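Local coordinates for glucocorticoid Modulatory Element Binding protein-1 (Homo sapiens, PDB 1OQJ), which binds glucocorticoid modulatory elements in promoter DNA through its SAND domain, the part in this crystal, raising transcriptional sensitivity to low glucocorticoid levels, at residues I12-S17 with K61-L66; K24-P29 with I80-H85; D5-Y10 with I20-K25. One frame throughout, in Å; residues are numbered along the deposited sequence.

Contact 1. Residues I12-S17 with K61-L66; sequences ITCGES and KRAIRL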
loop_
_atom_site.group_PDB
_atom_site.type_symbol
_atom_site.label_atom_id
_atom_site.label_comp_id
_atom_site.label_asym_id
_atom_site.label_seq_id
_atom_site.Cartn_x
_atom_site.Cartn_y
_atom_site.Cartn_z
ATOM N N ILE A 12 5.968 2.648 5.580
ATOM C CA ILE A 12 6.202 1.484 4.730
ATOM C C ILE A 12 7.517 1.623 3.979
ATOM O O ILE A 12 8.123 2.696 3.954
ATOM C CB ILE A 12 5.067 1.289 3.692
ATOM C CG1 ILE A 12 4.959 2.517 2.782
ATOM C CG2 ILE A 12 3.745 1.018 4.415
ATOM C CD1 ILE A 12 3.971 2.355 1.630
ATOM N N THR A 13 7.960 0.523 3.379
ATOM C CA THR A 13 9.192 0.523 2.605
ATOM C C THR A 13 9.038 -0.367 1.384
ATOM O O THR A 13 8.097 -1.155 1.274
ATOM C CB THR A 13 10.390 -0.026 3.409
ATOM O OG1 THR A 13 10.174 -1.415 3.704
ATOM C CG2 THR A 13 10.569 0.747 4.705
ATOM N N CYS A 14 9.965 -0.204 0.452
ATOM C CA CYS A 14 10.022 -1.021 -0.748
ATOM C C CYS A 14 11.474 -0.899 -1.152
ATOM O O CYS A 14 11.944 0.192 -1.463
ATOM C CB CYS A 14 9.118 -0.495 -1.860
ATOM S SG CYS A 14 9.144 -1.598 -3.299
ATOM N N GLY A 15 12.189 -2.017 -1.128
ATOM C CA GLY A 15 13.597 -1.963 -1.454
ATOM C C GLY A 15 14.236 -1.101 -0.382
ATOM O O GLY A 15 14.048 -1.351 0.809
ATOM N N GLU A 16 14.965 -0.068 -0.789
ATOM C CA GLU A 16 15.609 0.819 0.170
ATOM C C GLU A 16 14.906 2.171 0.234
ATOM O O GLU A 16 15.465 3.150 0.727
ATOM C CB GLU A 16 17.085 1.000 -0.199
ATOM C CG GLU A 16 17.862 -0.310 -0.174
ATOM C CD GLU A 16 19.335 -0.143 -0.498
ATOM O OE1 GLU A 16 20.038 -1.171 -0.592
ATOM O OE2 GLU A 16 19.789 1.008 -0.656
ATOM N N SER A 17 13.670 2.208 -0.259
ATOM C CA SER A 17 12.871 3.431 -0.267
ATOM C C SER A 17 11.841 3.441 0.862
ATOM O O SER A 17 11.252 2.407 1.187
ATOM C CB SER A 17 12.149 3.583 -1.610
ATOM O OG SER A 17 13.073 3.727 -2.678
ATOM N N LYS A 61 1.782 -6.006 -3.509
ATOM C CA LYS A 61 1.472 -6.359 -2.126
ATOM C C LYS A 61 2.615 -7.103 -1.450
ATOM O O LYS A 61 2.708 -7.115 -0.226
ATOM C CB LYS A 61 0.201 -7.202 -2.052
ATOM C CG LYS A 61 -1.021 -6.531 -2.640
ATOM C CD LYS A 61 -2.262 -7.383 -2.438
ATOM C CE LYS A 61 -3.401 -6.925 -3.333
ATOM N NZ LYS A 61 -3.084 -7.149 -4.773
ATOM N N ARG A 62 3.478 -7.735 -2.238
ATOM C CA ARG A 62 4.612 -8.439 -1.662
ATOM C C ARG A 62 5.880 -7.587 -1.737
ATOM O O ARG A 62 6.820 -7.797 -0.973
ATOM C CB ARG A 62 4.821 -9.791 -2.359
ATOM C CG ARG A 62 3.777 -10.845 -1.983
ATOM C CD ARG A 62 4.203 -12.235 -2.443
ATOM N NE ARG A 62 3.370 -13.295 -1.877
ATOM C CZ ARG A 62 2.113 -13.540 -2.235
ATOM N NH1 ARG A 62 1.529 -12.804 -3.169
ATOM N NH2 ARG A 62 1.438 -14.524 -1.654
ATOM N N ALA A 63 5.892 -6.613 -2.647
ATOM C CA ALA A 63 7.038 -5.720 -2.816
ATOM C C ALA A 63 7.087 -4.682 -1.695
ATOM O O ALA A 63 8.161 -4.305 -1.230
ATOM C CB ALA A 63 6.959 -5.019 -4.166
ATOM N N ILE A 64 5.916 -4.210 -1.277
ATOM C CA ILE A 64 5.837 -3.229 -0.201
ATOM C C ILE A 64 5.839 -3.944 1.143
ATOM O O ILE A 64 5.153 -4.951 1.320
ATOM C CB ILE A 64 4.551 -2.387 -0.301
ATOM C CG1 ILE A 64 4.549 -1.600 -1.613
ATOM C CG2 ILE A 64 4.447 -1.438 0.891
ATOM C CD1 ILE A 64 3.312 -0.735 -1.806
ATOM N N ARG A 65 6.606 -3.415 2.090
ATOM C CA ARG A 65 6.690 -4.001 3.421
ATOM C C ARG A 65 6.313 -2.977 4.487
ATOM O O ARG A 65 6.462 -1.771 4.296
ATOM C CB ARG A 65 8.105 -4.527 3.683
ATOM C CG ARG A 65 8.467 -5.764 2.869
ATOM C CD ARG A 65 9.922 -6.172 3.084
ATOM N NE ARG A 65 10.311 -7.292 2.227
ATOM C CZ ARG A 65 10.041 -8.569 2.484
ATOM N NH1 ARG A 65 9.378 -8.906 3.582
ATOM N NH2 ARG A 65 10.430 -9.513 1.638
ATOM N N LEU A 66 5.802 -3.474 5.605
ATOM C CA LEU A 66 5.415 -2.634 6.723
ATOM C C LEU A 66 6.095 -3.314 7.906
ATOM O O LEU A 66 5.760 -4.442 8.259
ATOM C CB LEU A 66 3.891 -2.636 6.856
ATOM C CG LEU A 66 3.240 -1.545 7.706
ATOM C CD1 LEU A 66 1.777 -1.416 7.320
ATOM C CD2 LEU A 66 3.387 -1.876 9.180
HETATM O O HOH W 1 10.781 -4.433 -0.370
#
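Strand 9-14 and the chain leaving helix 60-63 run antiparallel here, their touching parts 156° apart in direction, and T13 and R65 form a single hydrogen-bonded bridge. Both bonds of this pair are short and lie in the plane of the accepting carbonyl: T13 N donates to R65 O at 2.9 Å, and R65 N returns to T13 O at 2.8 Å with an almost straight angle of 172°. T13 O also receives a CA-H...O contact from I64, so two neighbouring residues converge on one carbonyl. The chain then turns back through a type II' turn from C14 to S17, and a water beside it accepts from G15 N and donates to A63 O, prolonging the link past the bridge.

I12 and C14 reach the same side, I12 to I64 and L66, C14 to A63. I12 places CG1 in the crowded position between N and the carbonyl carbon (chi1 60°), and from there CD1 crosses obliquely to I64 CG2 at 3.9 Å; its other branch, CG2, approaches L66 CG at 4.2 Å. C14 holds SG anti to its backbone N, bringing the sulfur to 4.2 Å from A63 CB. On the other side T13 OG1 lies 3.7 Å from R65 CB, while the extended R65 chain leads away to bond G68 O through NH1.

I64 touches P45 and V49 of helix 45-51 and also L71 of helix 71-76, and C14 rests on F48 and on the DNA-binding residue K54. The bridge thus ties the edge strand 9-14 of the four-stranded sheet to the helical side of the SAND domain.

Contact 2. Residues K24-P29 with I80-H85; sequences KKFVCP and IDFYQH. With ZN (zinc ion), chain C.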
loop_
_atom_site.group_PDB
_atom_site.type_symbol
_atom_site.label_atom_id
_atom_site.label_comp_id
_atom_site.label_asym_id
_atom_site.label_seq_id
_atom_site.Cartn_x
_atom_site.Cartn_y
_atom_site.Cartn_z
ATOM N N LYS A 24 -6.731 5.427 5.463
ATOM C CA LYS A 24 -8.096 5.596 4.987
ATOM C C LYS A 24 -8.174 5.807 3.477
ATOM O O LYS A 24 -9.220 5.574 2.878
ATOM C CB LYS A 24 -8.800 6.724 5.747
ATOM C CG LYS A 24 -9.049 6.350 7.210
ATOM C CD LYS A 24 -9.969 7.321 7.918
ATOM C CE LYS A 24 -10.115 6.932 9.380
ATOM N NZ LYS A 24 -10.936 7.912 10.145
ATOM N N LYS A 25 -7.067 6.225 2.862
ATOM C CA LYS A 25 -7.029 6.419 1.410
ATOM C C LYS A 25 -6.691 5.099 0.704
ATOM O O LYS A 25 -6.787 4.994 -0.519
ATOM C CB LYS A 25 -5.978 7.470 1.027
ATOM C CG LYS A 25 -6.446 8.915 1.114
ATOM C CD LYS A 25 -6.868 9.311 2.508
ATOM C CE LYS A 25 -7.271 10.780 2.536
ATOM N NZ LYS A 25 -7.647 11.223 3.905
ATOM N N PHE A 26 -6.296 4.103 1.493
ATOM C CA PHE A 26 -5.921 2.774 1.001
ATOM C C PHE A 26 -7.199 1.978 0.714
ATOM O O PHE A 26 -7.605 1.121 1.495
ATOM C CB PHE A 26 -5.073 2.099 2.085
ATOM C CG PHE A 26 -4.493 0.766 1.695
ATOM C CD1 PHE A 26 -3.808 0.605 0.494
ATOM C CD2 PHE A 26 -4.554 -0.307 2.579
ATOM C CE1 PHE A 26 -3.185 -0.604 0.180
ATOM C CE2 PHE A 26 -3.934 -1.525 2.278
ATOM C CZ PHE A 26 -3.248 -1.669 1.075
ATOM N N VAL A 27 -7.815 2.272 -0.428
ATOM C CA VAL A 27 -9.074 1.656 -0.836
ATOM C C VAL A 27 -8.894 0.570 -1.892
ATOM O O VAL A 27 -8.097 0.719 -2.816
ATOM C CB VAL A 27 -10.030 2.751 -1.377
ATOM C CG1 VAL A 27 -11.348 2.143 -1.817
ATOM C CG2 VAL A 27 -10.260 3.804 -0.299
ATOM N N CYS A 28 -9.636 -0.525 -1.752
ATOM C CA CYS A 28 -9.543 -1.625 -2.710
ATOM C C CYS A 28 -9.795 -1.111 -4.125
ATOM O O CYS A 28 -10.697 -0.302 -4.339
ATOM C CB CYS A 28 -10.571 -2.697 -2.366
ATOM S SG CYS A 28 -10.616 -4.067 -3.539
ATOM N N PRO A 29 -9.044 -1.621 -5.123
ATOM C CA PRO A 29 -7.984 -2.635 -5.055
ATOM C C PRO A 29 -6.582 -2.088 -4.786
ATOM O O PRO A 29 -5.583 -2.787 -4.988
ATOM C CB PRO A 29 -8.085 -3.305 -6.416
ATOM C CG PRO A 29 -8.345 -2.137 -7.303
ATOM C CD PRO A 29 -9.366 -1.312 -6.528
ATOM N N ILE A 80 -4.437 -4.481 8.836
ATOM C CA ILE A 80 -4.101 -3.365 7.966
ATOM C C ILE A 80 -4.537 -3.696 6.541
ATOM O O ILE A 80 -3.723 -3.784 5.620
ATOM C CB ILE A 80 -2.586 -3.066 8.001
ATOM C CG1 ILE A 80 -2.119 -2.935 9.458
ATOM C CG2 ILE A 80 -2.302 -1.772 7.247
ATOM C CD1 ILE A 80 -0.627 -2.765 9.623
ATOM N N ASP A 81 -5.840 -3.889 6.379
ATOM C CA ASP A 81 -6.435 -4.203 5.086
ATOM C C ASP A 81 -7.015 -2.910 4.511
ATOM O O ASP A 81 -6.984 -1.868 5.164
ATOM C CB ASP A 81 -7.538 -5.249 5.286
ATOM C CG ASP A 81 -7.998 -5.892 3.989
ATOM O OD1 ASP A 81 -7.292 -5.765 2.968
ATOM O OD2 ASP A 81 -9.062 -6.543 4.011
ATOM N N PHE A 82 -7.538 -2.965 3.292
ATOM C CA PHE A 82 -8.120 -1.774 2.680
ATOM C C PHE A 82 -9.179 -1.157 3.590
ATOM O O PHE A 82 -9.932 -1.874 4.257
ATOM C CB PHE A 82 -8.783 -2.131 1.355
ATOM C CG PHE A 82 -7.841 -2.668 0.324
ATOM C CD1 PHE A 82 -8.039 -3.935 -0.219
ATOM C CD2 PHE A 82 -6.790 -1.891 -0.149
ATOM C CE1 PHE A 82 -7.204 -4.425 -1.229
ATOM C CE2 PHE A 82 -5.948 -2.369 -1.157
ATOM C CZ PHE A 82 -6.156 -3.635 -1.699
ATOM N N TYR A 83 -9.256 0.170 3.601
ATOM C CA TYR A 83 -10.250 0.863 4.418
ATOM C C TYR A 83 -11.660 0.480 3.965
ATOM O O TYR A 83 -11.994 0.587 2.780
ATOM C CB TYR A 83 -10.053 2.378 4.298
ATOM C CG TYR A 83 -10.974 3.199 5.167
ATOM C CD1 TYR A 83 -11.089 2.943 6.528
ATOM C CD2 TYR A 83 -11.720 4.244 4.629
ATOM C CE1 TYR A 83 -11.924 3.706 7.334
ATOM C CE2 TYR A 83 -12.560 5.018 5.429
ATOM C CZ TYR A 83 -12.656 4.741 6.779
ATOM O OH TYR A 83 -13.497 5.480 7.585
ATOM N N GLN A 84 -12.479 0.034 4.916
ATOM C CA GLN A 84 -13.859 -0.377 4.645
ATOM C C GLN A 84 -13.948 -1.514 3.634
ATOM O O GLN A 84 -14.911 -1.599 2.875
ATOM C CB GLN A 84 -14.682 0.807 4.122
ATOM C CG GLN A 84 -14.734 2.001 5.050
ATOM C CD GLN A 84 -15.699 3.063 4.558
ATOM O OE1 GLN A 84 -15.472 3.699 3.527
ATOM N NE2 GLN A 84 -16.788 3.251 5.289
ATOM N N HIS A 85 -12.965 -2.407 3.636
ATOM C CA HIS A 85 -12.958 -3.496 2.666
ATOM C C HIS A 85 -14.190 -4.391 2.681
ATOM O O HIS A 85 -14.550 -4.962 1.651
ATOM C CB HIS A 85 -11.707 -4.360 2.836
ATOM C CG HIS A 85 -11.318 -5.095 1.592
ATOM N ND1 HIS A 85 -10.373 -6.095 1.578
ATOM C CD2 HIS A 85 -11.735 -4.950 0.312
ATOM C CE1 HIS A 85 -10.221 -6.536 0.340
ATOM N NE2 HIS A 85 -11.036 -5.857 -0.446
HETATM ZN ZN ZN C . -11.232 -6.014 -2.527
HETATM O O HOH W 2 -11.699 -0.808 0.336
#
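F82 has the largest share of this contact, with Y83 close behind; F82 CG is anti to the carbonyl carbon (chi1 -62°), so that the ring enters the bend of residues 26-29. At the root, F82 CB lies 3.5 Å from F26 O and close to C28 N. CG and CD1 run beneath C28, whose CA sits over the ring face, 3.6 Å from the centroid and 10° off the normal, a CH-pi contact. CD1 meets C28 CB, whereas CD2 and CE2 turn to the other phenylalanine: F82 CE2 comes to 3.5 Å from F26 CE1, and the two ring planes are inclined at 47°. The tip, F82 CZ, ends 3.4 Å from P29 O, just beyond a cis peptide bond.

The backbones are joined by one direct bond, Y83 N to F26 O at 2.8 Å, with the donor above the carbonyl plane; a water accepting from C28 N and donating to Y83 O adds a second link. Y83 is gripped between aliphatic chains, K24 CG over the centre of one face and Q84 CG over the opposite one.

F82 CD1 also lies over the H85 ring. H85 ND1 donates to D81 OD2 at 2.8 Å in the ring plane, and with the zinc bond of H85 NE2 at 2.1 Å this holds the ring's rotation from both ends; the carboxylate may make the ring a stronger ligand. C28 SG, anti to its backbone N, binds the metal at 2.3 Å. C89 and C93 complete the three-cysteine, one-histidine zinc site that pins the C-terminal region to the loop after strand 17-22.

Contact 3. Residues D5-Y10 with I20-K25; sequences DMEIAY and ILLWKK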
loop_
_atom_site.group_PDB
_atom_site.type_symbol
_atom_site.label_atom_id
_atom_site.label_comp_id
_atom_site.label_asym_id
_atom_site.label_seq_id
_atom_site.Cartn_x
_atom_site.Cartn_y
_atom_site.Cartn_z
ATOM N N ASP A 5 -9.597 15.503 12.026
ATOM C CA ASP A 5 -8.850 14.858 13.141
ATOM C C ASP A 5 -7.414 14.537 12.772
ATOM O O ASP A 5 -6.636 15.427 12.427
ATOM N N MET A 6 -7.055 13.260 12.849
ATOM C CA MET A 6 -5.704 12.827 12.518
ATOM C C MET A 6 -5.724 11.945 11.278
ATOM O O MET A 6 -6.716 11.273 11.003
ATOM C CB MET A 6 -5.094 12.053 13.689
ATOM C CG MET A 6 -4.866 12.893 14.933
ATOM S SD MET A 6 -4.228 11.922 16.305
ATOM C CE MET A 6 -5.756 11.505 17.163
ATOM N N GLU A 7 -4.627 11.956 10.527
ATOM C CA GLU A 7 -4.532 11.141 9.322
ATOM C C GLU A 7 -3.852 9.823 9.687
ATOM O O GLU A 7 -2.624 9.741 9.747
ATOM C CB GLU A 7 -3.721 11.876 8.250
ATOM C CG GLU A 7 -3.760 11.232 6.866
ATOM C CD GLU A 7 -5.114 11.360 6.190
ATOM O OE1 GLU A 7 -5.709 12.457 6.250
ATOM O OE2 GLU A 7 -5.580 10.373 5.581
ATOM N N ILE A 8 -4.657 8.798 9.945
ATOM C CA ILE A 8 -4.135 7.485 10.308
ATOM C C ILE A 8 -3.246 6.969 9.189
ATOM O O ILE A 8 -3.641 6.953 8.019
ATOM C CB ILE A 8 -5.279 6.484 10.560
ATOM C CG1 ILE A 8 -6.190 7.015 11.671
ATOM C CG2 ILE A 8 -4.713 5.129 10.960
ATOM C CD1 ILE A 8 -5.479 7.233 12.987
ATOM N N ALA A 9 -2.044 6.530 9.551
ATOM C CA ALA A 9 -1.092 6.061 8.554
ATOM C C ALA A 9 -0.109 5.039 9.094
ATOM O O ALA A 9 -0.101 4.729 10.285
ATOM C CB ALA A 9 -0.328 7.258 8.002
ATOM N N TYR A 10 0.722 4.513 8.199
ATOM C CA TYR A 10 1.745 3.543 8.573
ATOM C C TYR A 10 3.004 3.759 7.753
ATOM O O TYR A 10 2.933 4.071 6.562
ATOM C CB TYR A 10 1.280 2.105 8.331
ATOM C CG TYR A 10 0.158 1.648 9.221
ATOM C CD1 TYR A 10 -1.166 1.769 8.818
ATOM C CD2 TYR A 10 0.422 1.099 10.472
ATOM C CE1 TYR A 10 -2.208 1.354 9.642
ATOM C CE2 TYR A 10 -0.606 0.682 11.305
ATOM C CZ TYR A 10 -1.919 0.812 10.883
ATOM O OH TYR A 10 -2.946 0.408 11.707
ATOM N N ILE A 20 5.006 6.708 3.227
ATOM C CA ILE A 20 3.947 6.656 4.227
ATOM C C ILE A 20 2.626 6.267 3.584
ATOM O O ILE A 20 2.194 6.884 2.613
ATOM C CB ILE A 20 3.777 8.029 4.913
ATOM C CG1 ILE A 20 5.090 8.433 5.584
ATOM C CG2 ILE A 20 2.655 7.975 5.943
ATOM C CD1 ILE A 20 5.060 9.823 6.183
ATOM N N LEU A 21 1.994 5.232 4.124
ATOM C CA LEU A 21 0.707 4.775 3.614
ATOM C C LEU A 21 -0.409 5.472 4.388
ATOM O O LEU A 21 -0.489 5.335 5.606
ATOM C CB LEU A 21 0.574 3.255 3.800
ATOM C CG LEU A 21 -0.755 2.613 3.378
ATOM C CD1 LEU A 21 -0.893 2.671 1.868
ATOM C CD2 LEU A 21 -0.806 1.162 3.847
ATOM N N LEU A 22 -1.249 6.237 3.691
ATOM C CA LEU A 22 -2.378 6.907 4.341
ATOM C C LEU A 22 -3.470 5.842 4.348
ATOM O O LEU A 22 -4.093 5.563 3.319
ATOM C CB LEU A 22 -2.808 8.140 3.541
ATOM C CG LEU A 22 -1.693 9.161 3.300
ATOM C CD1 LEU A 22 -2.283 10.394 2.637
ATOM C CD2 LEU A 22 -1.017 9.535 4.617
ATOM N N TRP A 23 -3.705 5.251 5.517
ATOM C CA TRP A 23 -4.652 4.149 5.633
ATOM C C TRP A 23 -6.075 4.325 5.125
ATOM O O TRP A 23 -6.587 3.445 4.432
ATOM C CB TRP A 23 -4.696 3.640 7.074
ATOM C CG TRP A 23 -5.554 2.414 7.215
ATOM C CD1 TRP A 23 -5.356 1.200 6.623
ATOM C CD2 TRP A 23 -6.777 2.307 7.954
ATOM N NE1 TRP A 23 -6.385 0.342 6.948
ATOM C CE2 TRP A 23 -7.269 0.998 7.764
ATOM C CE3 TRP A 23 -7.505 3.194 8.760
ATOM C CZ2 TRP A 23 -8.459 0.555 8.351
ATOM C CZ3 TRP A 23 -8.690 2.749 9.346
ATOM C CH2 TRP A 23 -9.152 1.441 9.136
ATOM N N LYS A 24 -6.731 5.427 5.463
ATOM C CA LYS A 24 -8.096 5.596 4.987
ATOM C C LYS A 24 -8.174 5.807 3.477
ATOM O O LYS A 24 -9.220 5.574 2.878
ATOM C CB LYS A 24 -8.800 6.724 5.747
ATOM C CG LYS A 24 -9.049 6.350 7.210
ATOM C CD LYS A 24 -9.969 7.321 7.918
ATOM C CE LYS A 24 -10.115 6.932 9.380
ATOM N NZ LYS A 24 -10.936 7.912 10.145
ATOM N N LYS A 25 -7.067 6.225 2.862
ATOM C CA LYS A 25 -7.029 6.419 1.410
ATOM C C LYS A 25 -6.691 5.099 0.704
ATOM O O LYS A 25 -6.787 4.994 -0.519
ATOM C CB LYS A 25 -5.978 7.470 1.027
ATOM C CG LYS A 25 -6.446 8.915 1.114
ATOM C CD LYS A 25 -6.868 9.311 2.508
ATOM C CE LYS A 25 -7.271 10.780 2.536
ATOM N NZ LYS A 25 -7.647 11.223 3.905
HETATM O O HOH W 3 -5.734 7.923 6.628
HETATM O O HOH W 4 -6.943 13.936 3.828
#
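E7 sets CG anti to its backbone N (chi1 -170°) and then bends at chi2 (70°), while K25 bends likewise at chi2 (61°) before running out straight, and the two chains cross at about a right angle. Their ends form a salt bridge in which K25 NZ meets E7 OE2 at 2.8 Å on its syn lone pair; the second bond, from K25 NZ to E7 OE1 at 3.3 Å, is weak. One water joins E7 OE1 to K25 NZ. Another donates to both E7 OE2 and I8 O and accepts from K24 N, so the exposed ion pair is tied back to the main chain.

Y10 and L21 form a hydrogen-bonded antiparallel pair: L21 N donates to Y10 O at 2.9 Å, nearly along the C=O axis, and Y10 N to L21 O at 3.0 Å. A9 and L22 follow as a non-hydrogen-bonded pair. Past it, W23 N still reaches I8 O on a lone pair, although that bond is more bent as the chain coils away.

On the face of A9 and L22, L22 CD2 touches A9 CB and E7 CG. The side chains of I8 and W23 lie side by side, pointing the same way, with I8 CG2 4.0 Å from W23 CE3, and W23 CB meets the edge of the Y10 ring at CE1; the indole NE1 bonds D81 O. This is the open end of the beta hairpin of strands 9-14 and 17-22, at the sheet edge of the SAND domain.

Contacts 1 and 3 share strand 9-14, their centres about 16 Å apart, and their segments alternate along the chain (5-10, 12-17, 20-25, 61-66). Contact 2 begins where contact 3 ends, its centre about 10 Å away; it crosses contact 1, about 17 Å away between centres on the opposite side of the chain's centre. K24 and K25 belong to the segments of both contacts 2 and 3, though of the two K24 alone touches 80-85, so the hairpin leads into the zinc-site loop. I80 bridges all three, its CD1 touching L66 and Y10. The distant pairings of contacts 1 and 2, with the local hairpin of contact 3, join the helical, DNA-binding side to sheet and zinc site.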